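Local coordinates for extracellular solute-binding protein (Bordetella parapertussis, PDB 3PU5), which probably binds a small solute, perhaps a polyamine, outside the cytoplasmic membrane and delivers it to an ABC transporter for uptake, at residues H7-S12 with T38-T43; H47-L52 with M70-R75; Y60-F65 with P242-V247; K85-L90 with A257-A262; K98-G103 with L302-L307. All coordinates share one frame; numbering follows the deposited sequence.

Interaction 1 of 5, residues H7-S12 with T38-T43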
# COMPACT_ATOMS: atom_id res chain seq x y z
N HIS A 7 7.54 -27.26 -8.13
CA HIS A 7 8.27 -26.41 -7.27
C HIS A 7 8.24 -25.03 -7.95
O HIS A 7 8.70 -24.91 -9.04
CB HIS A 7 9.71 -26.93 -7.11
CG HIS A 7 10.53 -26.21 -6.10
ND1 HIS A 7 10.08 -25.13 -5.39
CD2 HIS A 7 11.79 -26.43 -5.68
CE1 HIS A 7 11.02 -24.71 -4.59
NE2 HIS A 7 12.07 -25.48 -4.74
N ILE A 8 7.69 -24.02 -7.29
CA ILE A 8 7.72 -22.67 -7.85
C ILE A 8 8.50 -21.68 -6.99
O ILE A 8 8.64 -21.86 -5.77
CB ILE A 8 6.29 -22.09 -8.16
CG1 ILE A 8 5.43 -21.97 -6.89
CG2 ILE A 8 5.59 -22.91 -9.23
CD1 ILE A 8 4.10 -21.23 -7.10
N TYR A 9 9.03 -20.64 -7.64
CA TYR A 9 9.77 -19.60 -6.95
C TYR A 9 8.99 -18.28 -7.01
O TYR A 9 8.55 -17.84 -8.08
CB TYR A 9 11.19 -19.47 -7.53
CG TYR A 9 12.05 -20.69 -7.24
CD1 TYR A 9 11.92 -21.85 -8.00
CD2 TYR A 9 12.96 -20.69 -6.19
CE1 TYR A 9 12.70 -22.97 -7.73
CE2 TYR A 9 13.74 -21.81 -5.91
CZ TYR A 9 13.60 -22.94 -6.68
OH TYR A 9 14.37 -24.05 -6.40
N VAL A 10 8.79 -17.68 -5.85
CA VAL A 10 7.97 -16.48 -5.71
C VAL A 10 8.77 -15.42 -4.97
O VAL A 10 9.27 -15.67 -3.86
CB VAL A 10 6.66 -16.77 -4.90
CG1 VAL A 10 5.79 -15.50 -4.79
CG2 VAL A 10 5.87 -17.91 -5.53
N THR A 11 8.90 -14.25 -5.58
CA THR A 11 9.69 -13.20 -4.95
C THR A 11 8.99 -12.70 -3.70
O THR A 11 7.76 -12.79 -3.57
CB THR A 11 9.93 -12.01 -5.89
OG1 THR A 11 8.69 -11.31 -6.11
CG2 THR A 11 10.49 -12.48 -7.22
N SER A 12 9.78 -12.18 -2.78
CA SER A 12 9.26 -11.51 -1.61
C SER A 12 10.31 -10.54 -1.09
O SER A 12 11.40 -10.41 -1.66
CB SER A 12 8.85 -12.52 -0.54
OG SER A 12 7.96 -11.94 0.39
N THR A 38 9.19 -21.71 -2.87
CA THR A 38 10.33 -21.02 -2.29
C THR A 38 10.13 -19.51 -2.41
O THR A 38 9.94 -18.99 -3.50
CB THR A 38 11.66 -21.40 -3.01
OG1 THR A 38 11.96 -22.77 -2.75
CG2 THR A 38 12.82 -20.52 -2.51
N LEU A 39 10.16 -18.82 -1.28
CA LEU A 39 10.10 -17.36 -1.27
C LEU A 39 11.52 -16.82 -1.36
O LEU A 39 12.36 -17.15 -0.53
CB LEU A 39 9.43 -16.87 0.00
CG LEU A 39 7.97 -17.30 0.19
CD1 LEU A 39 7.48 -16.93 1.59
CD2 LEU A 39 7.08 -16.67 -0.87
N VAL A 40 11.77 -15.98 -2.36
CA VAL A 40 13.10 -15.42 -2.59
C VAL A 40 13.19 -13.97 -2.11
O VAL A 40 12.65 -13.07 -2.76
CB VAL A 40 13.44 -15.47 -4.09
CG1 VAL A 40 14.88 -15.06 -4.31
CG2 VAL A 40 13.18 -16.87 -4.66
N PRO A 41 13.87 -13.74 -0.97
CA PRO A 41 14.01 -12.38 -0.44
C PRO A 41 14.80 -11.45 -1.36
O PRO A 41 15.74 -11.88 -2.02
CB PRO A 41 14.76 -12.57 0.88
CG PRO A 41 14.65 -14.03 1.20
CD PRO A 41 14.53 -14.74 -0.11
N GLY A 42 14.44 -10.17 -1.38
CA GLY A 42 15.14 -9.20 -2.21
C GLY A 42 14.43 -7.86 -2.25
O GLY A 42 13.29 -7.74 -1.80
N THR A 43 15.11 -6.85 -2.80
CA THR A 43 14.51 -5.53 -2.99
C THR A 43 13.70 -5.50 -4.27
O THR A 43 13.93 -6.29 -5.19
CB THR A 43 15.57 -4.42 -3.11
OG1 THR A 43 16.38 -4.66 -4.26
CG2 THR A 43 16.44 -4.35 -1.86

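Interaction 2 of 5, residues H47-L52 with M70-R75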
# COMPACT_ATOMS: atom_id res chain seq x y z
N HIS A 47 14.78 -7.52 -7.79
CA HIS A 47 13.89 -8.53 -8.34
C HIS A 47 13.47 -8.18 -9.77
O HIS A 47 13.56 -9.00 -10.67
CB HIS A 47 12.65 -8.70 -7.46
CG HIS A 47 12.86 -9.61 -6.29
ND1 HIS A 47 12.27 -9.40 -5.06
CD2 HIS A 47 13.60 -10.74 -6.16
CE1 HIS A 47 12.62 -10.36 -4.23
NE2 HIS A 47 13.43 -11.19 -4.87
N ALA A 48 13.01 -6.95 -9.97
CA ALA A 48 12.56 -6.51 -11.29
C ALA A 48 13.68 -6.59 -12.31
O ALA A 48 13.48 -7.10 -13.41
CB ALA A 48 12.00 -5.11 -11.23
N LEU A 49 14.87 -6.08 -11.98
CA LEU A 49 15.97 -6.13 -12.94
C LEU A 49 16.34 -7.57 -13.28
O LEU A 49 16.62 -7.91 -14.44
CB LEU A 49 17.21 -5.36 -12.43
CG LEU A 49 18.36 -5.34 -13.46
CD1 LEU A 49 17.91 -4.69 -14.76
CD2 LEU A 49 19.60 -4.64 -12.91
N LYS A 50 16.33 -8.44 -12.28
CA LYS A 50 16.65 -9.84 -12.51
C LYS A 50 15.67 -10.46 -13.48
O LYS A 50 16.06 -11.19 -14.39
CB LYS A 50 16.68 -10.62 -11.21
CG LYS A 50 17.11 -12.07 -11.40
CD LYS A 50 17.78 -12.59 -10.14
CE LYS A 50 18.19 -14.04 -10.27
NZ LYS A 50 18.79 -14.48 -8.99
N ILE A 51 14.38 -10.17 -13.30
CA ILE A 51 13.36 -10.68 -14.21
C ILE A 51 13.50 -10.03 -15.58
O ILE A 51 13.37 -10.69 -16.61
CB ILE A 51 11.94 -10.44 -13.68
CG1 ILE A 51 11.67 -11.31 -12.45
CG2 ILE A 51 10.93 -10.74 -14.78
CD1 ILE A 51 10.53 -10.79 -11.58
N LEU A 52 13.75 -8.73 -15.59
CA LEU A 52 14.00 -8.01 -16.84
C LEU A 52 15.14 -8.64 -17.63
O LEU A 52 15.04 -8.84 -18.85
CB LEU A 52 14.36 -6.56 -16.53
CG LEU A 52 13.31 -5.52 -16.88
CD1 LEU A 52 13.53 -4.25 -16.08
CD2 LEU A 52 13.36 -5.26 -18.38
N MSE A 70 7.34 -3.05 -10.49
CA MSE A 70 6.44 -3.92 -11.25
C MSE A 70 6.00 -3.24 -12.53
O MSE A 70 5.83 -3.89 -13.57
CB MSE A 70 5.21 -4.33 -10.43
CG MSE A 70 4.35 -5.39 -11.13
SE MSE A 70 5.30 -7.12 -11.22
CE MSE A 70 5.38 -7.49 -9.30
N TYR A 71 5.82 -1.92 -12.48
CA TYR A 71 5.42 -1.19 -13.67
C TYR A 71 6.51 -1.31 -14.74
O TYR A 71 6.23 -1.23 -15.92
CB TYR A 71 5.13 0.28 -13.36
CG TYR A 71 4.16 0.91 -14.34
CD1 TYR A 71 4.61 1.75 -15.36
CD2 TYR A 71 2.79 0.65 -14.26
CE1 TYR A 71 3.72 2.32 -16.26
CE2 TYR A 71 1.90 1.21 -15.15
CZ TYR A 71 2.37 2.04 -16.15
OH TYR A 71 1.48 2.60 -17.05
N ARG A 72 7.75 -1.53 -14.32
CA ARG A 72 8.84 -1.76 -15.27
C ARG A 72 8.59 -3.02 -16.10
O ARG A 72 8.78 -3.04 -17.32
CB ARG A 72 10.19 -1.87 -14.55
CG ARG A 72 10.63 -0.62 -13.83
CD ARG A 72 11.77 -0.91 -12.85
NE ARG A 72 13.00 -1.29 -13.53
CZ ARG A 72 14.11 -1.69 -12.90
NH1 ARG A 72 14.13 -1.76 -11.58
NH2 ARG A 72 15.19 -2.01 -13.60
N LEU A 73 8.16 -4.08 -15.41
CA LEU A 73 7.93 -5.37 -16.04
C LEU A 73 6.69 -5.32 -16.92
O LEU A 73 6.61 -6.03 -17.92
CB LEU A 73 7.75 -6.44 -14.97
CG LEU A 73 9.03 -6.75 -14.23
CD1 LEU A 73 8.89 -8.08 -13.51
CD2 LEU A 73 10.16 -6.80 -15.23
N ILE A 74 5.73 -4.50 -16.53
CA ILE A 74 4.56 -4.25 -17.36
C ILE A 74 4.98 -3.63 -18.69
O ILE A 74 4.56 -4.07 -19.75
CB ILE A 74 3.58 -3.29 -16.68
CG1 ILE A 74 2.79 -4.05 -15.62
CG2 ILE A 74 2.61 -2.70 -17.70
CD1 ILE A 74 1.87 -5.08 -16.23
N ARG A 75 5.80 -2.58 -18.60
CA ARG A 75 6.26 -1.86 -19.78
C ARG A 75 7.13 -2.73 -20.69
O ARG A 75 7.17 -2.52 -21.90
CB ARG A 75 7.04 -0.61 -19.35
CG ARG A 75 6.20 0.42 -18.62
CD ARG A 75 5.05 0.90 -19.49
NE ARG A 75 5.54 1.51 -20.72
CZ ARG A 75 4.76 2.15 -21.60
NH1 ARG A 75 3.46 2.27 -21.37
NH2 ARG A 75 5.30 2.68 -22.69

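Interaction 3 of 5, residues Y60-F65 with P242-V247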
# COMPACT_ATOMS: atom_id res chain seq x y z
N TYR A 60 12.33 -16.90 -11.60
CA TYR A 60 11.12 -16.81 -10.78
C TYR A 60 9.85 -17.07 -11.58
O TYR A 60 9.76 -16.72 -12.76
CB TYR A 60 11.04 -15.45 -10.07
CG TYR A 60 12.33 -15.02 -9.41
CD1 TYR A 60 13.12 -15.94 -8.74
CD2 TYR A 60 12.75 -13.70 -9.47
CE1 TYR A 60 14.32 -15.56 -8.14
CE2 TYR A 60 13.94 -13.31 -8.86
CZ TYR A 60 14.72 -14.24 -8.20
OH TYR A 60 15.91 -13.86 -7.60
N ASP A 61 8.87 -17.67 -10.91
CA ASP A 61 7.58 -17.98 -11.53
C ASP A 61 6.50 -16.95 -11.19
O ASP A 61 5.57 -16.71 -11.97
CB ASP A 61 7.13 -19.37 -11.07
CG ASP A 61 8.18 -20.42 -11.34
OD1 ASP A 61 8.81 -20.91 -10.37
OD2 ASP A 61 8.41 -20.72 -12.53
N VAL A 62 6.61 -16.35 -10.00
CA VAL A 62 5.65 -15.35 -9.56
C VAL A 62 6.37 -14.09 -9.14
O VAL A 62 7.27 -14.13 -8.28
CB VAL A 62 4.76 -15.87 -8.40
CG1 VAL A 62 3.85 -14.74 -7.86
CG2 VAL A 62 3.91 -17.05 -8.87
N ALA A 63 6.01 -12.98 -9.77
CA ALA A 63 6.58 -11.69 -9.44
C ALA A 63 5.69 -11.07 -8.39
O ALA A 63 4.51 -10.84 -8.63
CB ALA A 63 6.65 -10.80 -10.67
N ALA A 64 6.25 -10.81 -7.22
CA ALA A 64 5.47 -10.24 -6.13
C ALA A 64 6.30 -9.18 -5.43
O ALA A 64 7.17 -9.50 -4.62
CB ALA A 64 5.05 -11.34 -5.15
N PHE A 65 6.06 -7.92 -5.77
CA PHE A 65 6.78 -6.80 -5.17
C PHE A 65 6.15 -5.44 -5.51
O PHE A 65 5.07 -5.38 -6.08
CB PHE A 65 8.27 -6.83 -5.53
CG PHE A 65 8.55 -6.93 -7.00
CD1 PHE A 65 8.46 -5.82 -7.82
CD2 PHE A 65 8.93 -8.15 -7.56
CE1 PHE A 65 8.72 -5.92 -9.19
CE2 PHE A 65 9.20 -8.25 -8.92
CZ PHE A 65 9.09 -7.14 -9.74
N PRO A 242 1.50 -4.17 -2.53
CA PRO A 242 2.40 -4.90 -3.43
C PRO A 242 1.59 -5.58 -4.53
O PRO A 242 0.40 -5.84 -4.37
CB PRO A 242 3.06 -5.92 -2.51
CG PRO A 242 2.07 -6.16 -1.40
CD PRO A 242 1.30 -4.85 -1.24
N VAL A 243 2.23 -5.84 -5.67
CA VAL A 243 1.54 -6.43 -6.81
C VAL A 243 1.98 -7.87 -7.02
O VAL A 243 3.15 -8.21 -6.76
CB VAL A 243 1.79 -5.61 -8.09
CG1 VAL A 243 0.87 -6.07 -9.21
CG2 VAL A 243 1.58 -4.14 -7.82
N MSE A 244 1.05 -8.70 -7.46
CA MSE A 244 1.37 -10.08 -7.81
C MSE A 244 1.10 -10.33 -9.29
O MSE A 244 0.08 -9.91 -9.83
CB MSE A 244 0.57 -11.06 -6.96
CG MSE A 244 1.03 -12.51 -7.14
SE MSE A 244 0.18 -13.74 -5.84
CE MSE A 244 1.16 -13.24 -4.21
N ALA A 245 2.01 -11.05 -9.94
CA ALA A 245 1.89 -11.35 -11.36
C ALA A 245 2.60 -12.66 -11.71
O ALA A 245 3.56 -13.06 -11.05
CB ALA A 245 2.45 -10.20 -12.20
N VAL A 246 2.13 -13.29 -12.78
CA VAL A 246 2.75 -14.48 -13.34
C VAL A 246 3.85 -14.10 -14.34
O VAL A 246 3.60 -13.35 -15.29
CB VAL A 246 1.72 -15.35 -14.07
CG1 VAL A 246 2.39 -16.57 -14.70
CG2 VAL A 246 0.61 -15.78 -13.11
N VAL A 247 5.06 -14.62 -14.12
CA VAL A 247 6.21 -14.35 -15.00
C VAL A 247 6.16 -15.15 -16.30
O VAL A 247 6.14 -16.38 -16.29
CB VAL A 247 7.53 -14.68 -14.27
CG1 VAL A 247 8.72 -14.59 -15.22
CG2 VAL A 247 7.71 -13.76 -13.05
O HOH W 1 5.44 -18.44 -14.49

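Interaction 4 of 5, residues K85-L90 with A257-A262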
# COMPACT_ATOMS: atom_id res chain seq x y z
N LYS A 85 -10.93 -16.64 -15.84
CA LYS A 85 -10.88 -18.02 -16.34
C LYS A 85 -9.70 -18.75 -15.73
O LYS A 85 -9.85 -19.84 -15.18
CB LYS A 85 -10.77 -18.05 -17.86
CG LYS A 85 -12.05 -17.72 -18.61
CD LYS A 85 -12.04 -16.31 -19.18
CE LYS A 85 -12.35 -15.25 -18.13
NZ LYS A 85 -12.63 -13.91 -18.74
N SER A 86 -8.52 -18.15 -15.84
CA SER A 86 -7.29 -18.79 -15.40
C SER A 86 -7.01 -18.62 -13.90
O SER A 86 -6.33 -19.43 -13.28
CB SER A 86 -6.10 -18.29 -16.22
OG SER A 86 -6.06 -16.87 -16.22
N VAL A 87 -7.52 -17.54 -13.32
CA VAL A 87 -7.33 -17.24 -11.91
C VAL A 87 -8.68 -16.81 -11.35
O VAL A 87 -8.96 -15.62 -11.24
CB VAL A 87 -6.25 -16.13 -11.69
CG1 VAL A 87 -5.98 -15.90 -10.20
CG2 VAL A 87 -4.95 -16.47 -12.43
N PRO A 88 -9.53 -17.78 -11.00
CA PRO A 88 -10.92 -17.53 -10.59
C PRO A 88 -11.06 -16.47 -9.49
O PRO A 88 -12.02 -15.72 -9.50
CB PRO A 88 -11.38 -18.90 -10.09
CG PRO A 88 -10.55 -19.87 -10.87
CD PRO A 88 -9.21 -19.22 -11.01
N SER A 89 -10.10 -16.41 -8.56
CA SER A 89 -10.15 -15.42 -7.49
C SER A 89 -10.26 -13.98 -8.00
O SER A 89 -10.80 -13.11 -7.31
CB SER A 89 -8.95 -15.55 -6.56
OG SER A 89 -9.04 -16.72 -5.76
N LEU A 90 -9.74 -13.72 -9.20
CA LEU A 90 -9.78 -12.36 -9.74
C LEU A 90 -11.22 -11.84 -9.86
O LEU A 90 -11.45 -10.62 -9.88
CB LEU A 90 -9.07 -12.28 -11.10
CG LEU A 90 -7.55 -12.38 -11.07
CD1 LEU A 90 -6.96 -12.41 -12.49
CD2 LEU A 90 -6.95 -11.22 -10.26
N ALA A 257 -1.97 -20.99 -10.30
CA ALA A 257 -2.58 -21.73 -9.21
C ALA A 257 -2.21 -21.11 -7.87
O ALA A 257 -3.06 -20.94 -7.00
CB ALA A 257 -2.17 -23.19 -9.26
N PHE A 258 -0.93 -20.76 -7.70
CA PHE A 258 -0.54 -20.06 -6.49
C PHE A 258 -1.25 -18.71 -6.37
O PHE A 258 -1.77 -18.35 -5.30
CB PHE A 258 0.99 -19.86 -6.41
CG PHE A 258 1.41 -19.06 -5.21
CD1 PHE A 258 1.47 -19.64 -3.96
CD2 PHE A 258 1.68 -17.70 -5.33
CE1 PHE A 258 1.82 -18.88 -2.83
CE2 PHE A 258 2.04 -16.93 -4.22
CZ PHE A 258 2.10 -17.52 -2.97
N MSE A 259 -1.26 -17.95 -7.46
CA MSE A 259 -1.90 -16.63 -7.42
C MSE A 259 -3.38 -16.78 -7.06
O MSE A 259 -3.92 -16.01 -6.28
CB MSE A 259 -1.74 -15.93 -8.76
CG MSE A 259 -2.28 -14.51 -8.79
SE MSE A 259 -1.78 -13.62 -10.48
CE MSE A 259 -2.62 -11.88 -10.15
N ASN A 260 -4.03 -17.78 -7.64
CA ASN A 260 -5.43 -18.02 -7.33
C ASN A 260 -5.64 -18.27 -5.85
O ASN A 260 -6.60 -17.78 -5.27
CB ASN A 260 -5.95 -19.21 -8.12
CG ASN A 260 -7.43 -19.41 -7.93
OD1 ASN A 260 -8.22 -18.49 -8.16
ND2 ASN A 260 -7.82 -20.60 -7.48
N TYR A 261 -4.74 -19.04 -5.24
CA TYR A 261 -4.84 -19.29 -3.81
C TYR A 261 -4.56 -18.02 -3.00
O TYR A 261 -5.30 -17.70 -2.08
CB TYR A 261 -3.92 -20.45 -3.36
CG TYR A 261 -4.09 -20.73 -1.88
CD1 TYR A 261 -3.17 -20.26 -0.96
CD2 TYR A 261 -5.22 -21.40 -1.41
CE1 TYR A 261 -3.34 -20.48 0.39
CE2 TYR A 261 -5.39 -21.62 -0.06
CZ TYR A 261 -4.45 -21.16 0.84
OH TYR A 261 -4.61 -21.37 2.18
N ALA A 262 -3.52 -17.29 -3.38
CA ALA A 262 -3.08 -16.12 -2.61
C ALA A 262 -4.14 -15.03 -2.58
O ALA A 262 -4.25 -14.27 -1.62
CB ALA A 262 -1.76 -15.56 -3.18

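Interaction 5 of 5, residues K98-G103 with L302-L307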
# COMPACT_ATOMS: atom_id res chain seq x y z
N LYS A 98 -6.68 -3.97 -9.87
CA LYS A 98 -6.14 -4.56 -11.08
C LYS A 98 -5.89 -3.52 -12.18
O LYS A 98 -5.19 -3.79 -13.16
CB LYS A 98 -7.11 -5.62 -11.60
CG LYS A 98 -7.50 -6.67 -10.56
CD LYS A 98 -8.46 -7.71 -11.14
CE LYS A 98 -9.91 -7.27 -11.07
NZ LYS A 98 -10.80 -8.39 -11.47
N ALA A 99 -6.44 -2.32 -12.00
CA ALA A 99 -6.50 -1.33 -13.08
C ALA A 99 -5.16 -0.95 -13.70
O ALA A 99 -5.08 -0.73 -14.90
CB ALA A 99 -7.25 -0.08 -12.62
N ASP A 100 -4.10 -0.86 -12.90
CA ASP A 100 -2.81 -0.42 -13.44
C ASP A 100 -2.08 -1.50 -14.26
O ASP A 100 -1.14 -1.19 -14.99
CB ASP A 100 -1.90 0.08 -12.32
CG ASP A 100 -2.34 1.44 -11.75
OD1 ASP A 100 -3.13 2.14 -12.42
OD2 ASP A 100 -1.89 1.80 -10.65
N TRP A 101 -2.49 -2.75 -14.14
CA TRP A 101 -1.60 -3.86 -14.52
C TRP A 101 -1.90 -4.52 -15.88
O TRP A 101 -1.36 -5.58 -16.20
CB TRP A 101 -1.51 -4.85 -13.35
CG TRP A 101 -1.42 -4.08 -12.08
CD1 TRP A 101 -2.38 -3.96 -11.11
CD2 TRP A 101 -0.33 -3.25 -11.66
NE1 TRP A 101 -1.95 -3.12 -10.11
CE2 TRP A 101 -0.69 -2.67 -10.43
CE3 TRP A 101 0.93 -2.94 -12.21
CZ2 TRP A 101 0.15 -1.81 -9.73
CZ3 TRP A 101 1.76 -2.08 -11.51
CH2 TRP A 101 1.37 -1.53 -10.29
N GLU A 102 -2.74 -3.86 -16.66
CA GLU A 102 -3.02 -4.25 -18.03
C GLU A 102 -3.35 -5.73 -18.19
O GLU A 102 -2.88 -6.39 -19.11
CB GLU A 102 -1.86 -3.81 -18.95
CG GLU A 102 -1.75 -2.28 -19.03
CD GLU A 102 -0.59 -1.79 -19.88
OE1 GLU A 102 -0.17 -2.50 -20.82
OE2 GLU A 102 -0.11 -0.67 -19.60
N GLY A 103 -4.18 -6.23 -17.27
CA GLY A 103 -4.66 -7.60 -17.32
C GLY A 103 -3.60 -8.63 -16.98
O GLY A 103 -3.77 -9.83 -17.26
N LEU A 302 -7.07 4.61 -4.68
CA LEU A 302 -5.76 4.26 -5.22
C LEU A 302 -5.40 5.22 -6.33
O LEU A 302 -6.22 5.50 -7.21
CB LEU A 302 -5.76 2.83 -5.78
CG LEU A 302 -5.86 1.70 -4.75
CD1 LEU A 302 -7.29 1.53 -4.27
CD2 LEU A 302 -5.37 0.42 -5.38
N VAL A 303 -4.18 5.74 -6.29
CA VAL A 303 -3.72 6.67 -7.30
C VAL A 303 -3.00 5.93 -8.43
O VAL A 303 -2.22 5.01 -8.17
CB VAL A 303 -2.81 7.74 -6.70
CG1 VAL A 303 -2.44 8.78 -7.75
CG2 VAL A 303 -3.49 8.40 -5.49
N ASP A 304 -3.28 6.32 -9.66
CA ASP A 304 -2.69 5.72 -10.86
C ASP A 304 -1.17 5.64 -10.78
O ASP A 304 -0.50 6.67 -10.70
CB ASP A 304 -3.13 6.53 -12.09
CG ASP A 304 -2.51 6.04 -13.39
OD1 ASP A 304 -1.77 5.02 -13.38
OD2 ASP A 304 -2.77 6.67 -14.44
N THR A 305 -0.62 4.43 -10.82
CA THR A 305 0.83 4.25 -10.75
C THR A 305 1.56 5.05 -11.83
O THR A 305 2.53 5.75 -11.53
CB THR A 305 1.24 2.77 -10.85
OG1 THR A 305 0.55 2.01 -9.85
CG2 THR A 305 2.74 2.61 -10.65
N ALA A 306 1.10 4.94 -13.07
CA ALA A 306 1.72 5.65 -14.19
C ALA A 306 1.72 7.15 -13.97
O ALA A 306 2.69 7.83 -14.29
CB ALA A 306 1.01 5.30 -15.51
N LEU A 307 0.62 7.66 -13.42
CA LEU A 307 0.50 9.08 -13.13
C LEU A 307 1.55 9.52 -12.09
O LEU A 307 2.24 10.51 -12.29
CB LEU A 307 -0.91 9.41 -12.64
CG LEU A 307 -1.14 10.87 -12.25
CD1 LEU A 307 -0.87 11.79 -13.45
CD2 LEU A 307 -2.56 11.08 -11.73

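Interaction 1 of 5, residues H7-S12 with T38-T43
Tyr9 and Thr38 form a parallel bridge pair whose side chains rise from the same face of the sheet and lie side by side, pointing the same way. The CD2 and CE2 side of the tyrosine ring runs past the threonine, with Tyr9 CD2 3.5 Å from Thr38 CB, in an oblique approach. Tyr9 CG stands anti to its carbonyl carbon, beside the backbone N (chi1 -67°), and from there the ring also receives Val40 CG2 at its edge, 4.1 Å from Tyr9 CD2. His7 lies on that face too, with Tyr9 CE1 over the centre of its imidazole, 3.9 Å above the plane. Beta-branched Thr38 and Val40 suit extended backbone and offer methyls to the ring. On the other face Val10 and Leu39 pair, Val10 CB lying 4.1 Å from Leu39 CD2; Leu39 packs on helix 15-33, and Val10 on Phe258 of helix 252-262. Four N-H...O bonds join the strands in alternation. Thr38 N to Ile8 O (3.0 Å) and Val10 N to Thr38 O (2.9 Å) are nearly straight, and Ser12 N bonds to Val40 O (3.0 Å). Thr11 OG1 bonds to Ala64 N, tying strand 7-12 to strand 62-65 as well. Two parallel neighbouring strands linked through helix 15-33 make a beta-alpha-beta crossover, the unit from which the alpha/beta lobes of periplasmic binding proteins are built.

Interaction 2 of 5, residues H47-L52 with M70-R75
Arg72 and Leu73 of helix 70-75 share the work of meeting helix 47-52, the arginine at the more exposed margin and the leucine in the buried part. Leu73 CB leads to CG, which stands anti to the carbonyl carbon and beside the backbone N (chi1 -70°), and the chain then forks towards the other helix. The CD1 branch meets Ile51, lying 3.6 Å from Ile51 CG2 and 3.7 Å from Ile51 CD1, and the two side chains cross at about a right angle. The CD2 branch touches Leu52 CG at 3.8 Å and lies equally near the carbonyl oxygen of Ala48. A forked leucine suits this place because each methyl can serve a different neighbour.

Arg72 takes a longer route. Its chain bends at chi3 (68°), and the guanidinium spreads over small and aliphatic groups: Ala48 CB lies over one face, 4.0 Å from Arg72 NH1, while Leu52 CD1 comes obliquely to within 3.7 Å of Arg72 NH2. Leu49 CD1 is also close to NH2. The charge is answered by Asp69, whose carboxylate forms a salt bridge with NH1. No hydrogen bond joins the two segments.

Ala48 and Met70 both pack on Phe65 of the intervening strand 62-65. Two nearly parallel helices (19° apart), one preceding and one following a strand, are typical of the layered alpha/beta architecture of solute-binding protein lobes.

Interaction 3 of 5, residues Y60-F65 with P242-V247
Ala63 and Ala245 face each other as a hydrogen-bonded antiparallel pair: Ala63 N gives to Ala245 O and Ala245 N gives to Ala63 O, both at 2.8 Å. Phe65 and Val243 repeat the exchange, with Phe65 N to Val243 O at 3.1 Å and the reverse bond, Val243 N to Phe65 O, at 2.9 Å. A fifth bond runs from Val247 N to Asp61 O (3.0 Å). Asp61 O takes a second donor, a water that also donates to Val247 O (2.8 Å) and so bridges the two segments. Val62 and Met244 turn their backbone groups to outside neighbours, Val62 to Tyr9 and Thr11, Met244 to Ser106. In the carboxylate of Asp61, OD1 accepts from Tyr9 N and OD2 from Lys251 N; a glycerol, probably from the crystallisation liquor, also hydrogen-bonds to OD2. Diagonally across the face that carries Val62, Ala64, Met244 and Val246, Val62 CG1 meets CG of Met244, a selenomethionine, at 3.7 Å. On the other face Ala63 CB touches Val247 CG2 (3.9 Å), alanine being small enough for the close approach. From Val62 to Phe65 and Val243 to Val247 the buried side chains are apolar, Asp61 being the polar exception at one end; the chemistry implies a buried sheet junction tying together parts of the chain remote in sequence.

Interaction 4 of 5, residues K85-L90 with A257-A262
Helix 252-262, which packs against the sheet through Met244, is joined here to the loop between helix 67-75 and strand 106-107, at the start of a 3-10 turn. Asn260 is the main link. Its CG lies anti to the backbone N (chi1 -175°), which carries the amide out to the loop, where OD1 accepts from Ser89 N at 2.8 Å, nearly along the C=O axis. Ser89 OG lies 2.7 Å from the helix carbonyl Asn260 O and 3.1 Å from Asn260 OD1. Serine suits the place because its short side chain keeps the hydroxyl close to its own backbone N-H, so that both reach Asn260. Pro88, whose ring crosses the amide at about a right angle, suits the first position of the 3-10 turn, where its missing N-H costs no bond. Next to this polar group, Val87 CG1 rests 3.6 Å from Asn260 CA and 4.2 Å from Met259 CG.

Interaction 5 of 5, residues K98-G103 with L302-L307
Asp100 and Thr305 carry the hydrogen bonds of this contact, both converging on a single oxygen. Thr305 OG1 donates to Asp100 OD2 at 2.6 Å, and Thr305 N donates to the same Asp100 OD2 at 2.9 Å with an N-H...O angle of 160°. The two donors come from the same face of the carboxylate, above its plane, and together they should restrain the carboxylate. Threonine suits the place because its hydroxyl, anti to the carbonyl carbon and beside the backbone N (chi1 -55°), lies near its own N-H.

Thr305 opens helix 305-322, and its N-H is among those at a helix start that lack a partner in the preceding turn. Asp304 occupies the N-cap: its OD1 accepts from Ala306 N in a weak capping bond. Asp100 thus adds a second carboxylate to the helix N terminus, where the helix dipole and the N-H groups of the first turn would be expected to favour negative charge.

The charges themselves are less happily placed. Asp100 OD1 lies 3.3 Å from Asp304 OD1, two acceptors with like charge, their carboxylate planes 37° apart; the nearby helix end probably offsets some of the repulsion.

Van der Waals contact is supplied by Trp101, whose indole is crossed by Thr305 at about a right angle, with Trp101 CH2 3.7 Å from Thr305 OG1. Asp100 CB lies over one face of that ring, and Trp101 also packs on Tyr71, Ile74 and Val243.

From the N terminus, interaction 1 closes first, pairing strands 7-12 and 36-41 across helix 15-33. Interaction 2 follows in series and joins the helices on either side of strand 62-65 in the chain. That strand begins interaction 3, whose partner lies 177 residues on, so interactions 2 and 3 cross. Interactions 3, 4 and 5 are long-range closures that also cross one another, bringing the 85-90 and 98-103 loops to helix 252-262 and the start of helix 305-322. Interaction 3 is the hub: it touches all the others, through Tyr60 with Thr11, Met70 with Phe65, Met244 with Phe258 and Val243 with Trp101. Interactions 4 and 5 meet where Lys98 bonds to Leu90 O.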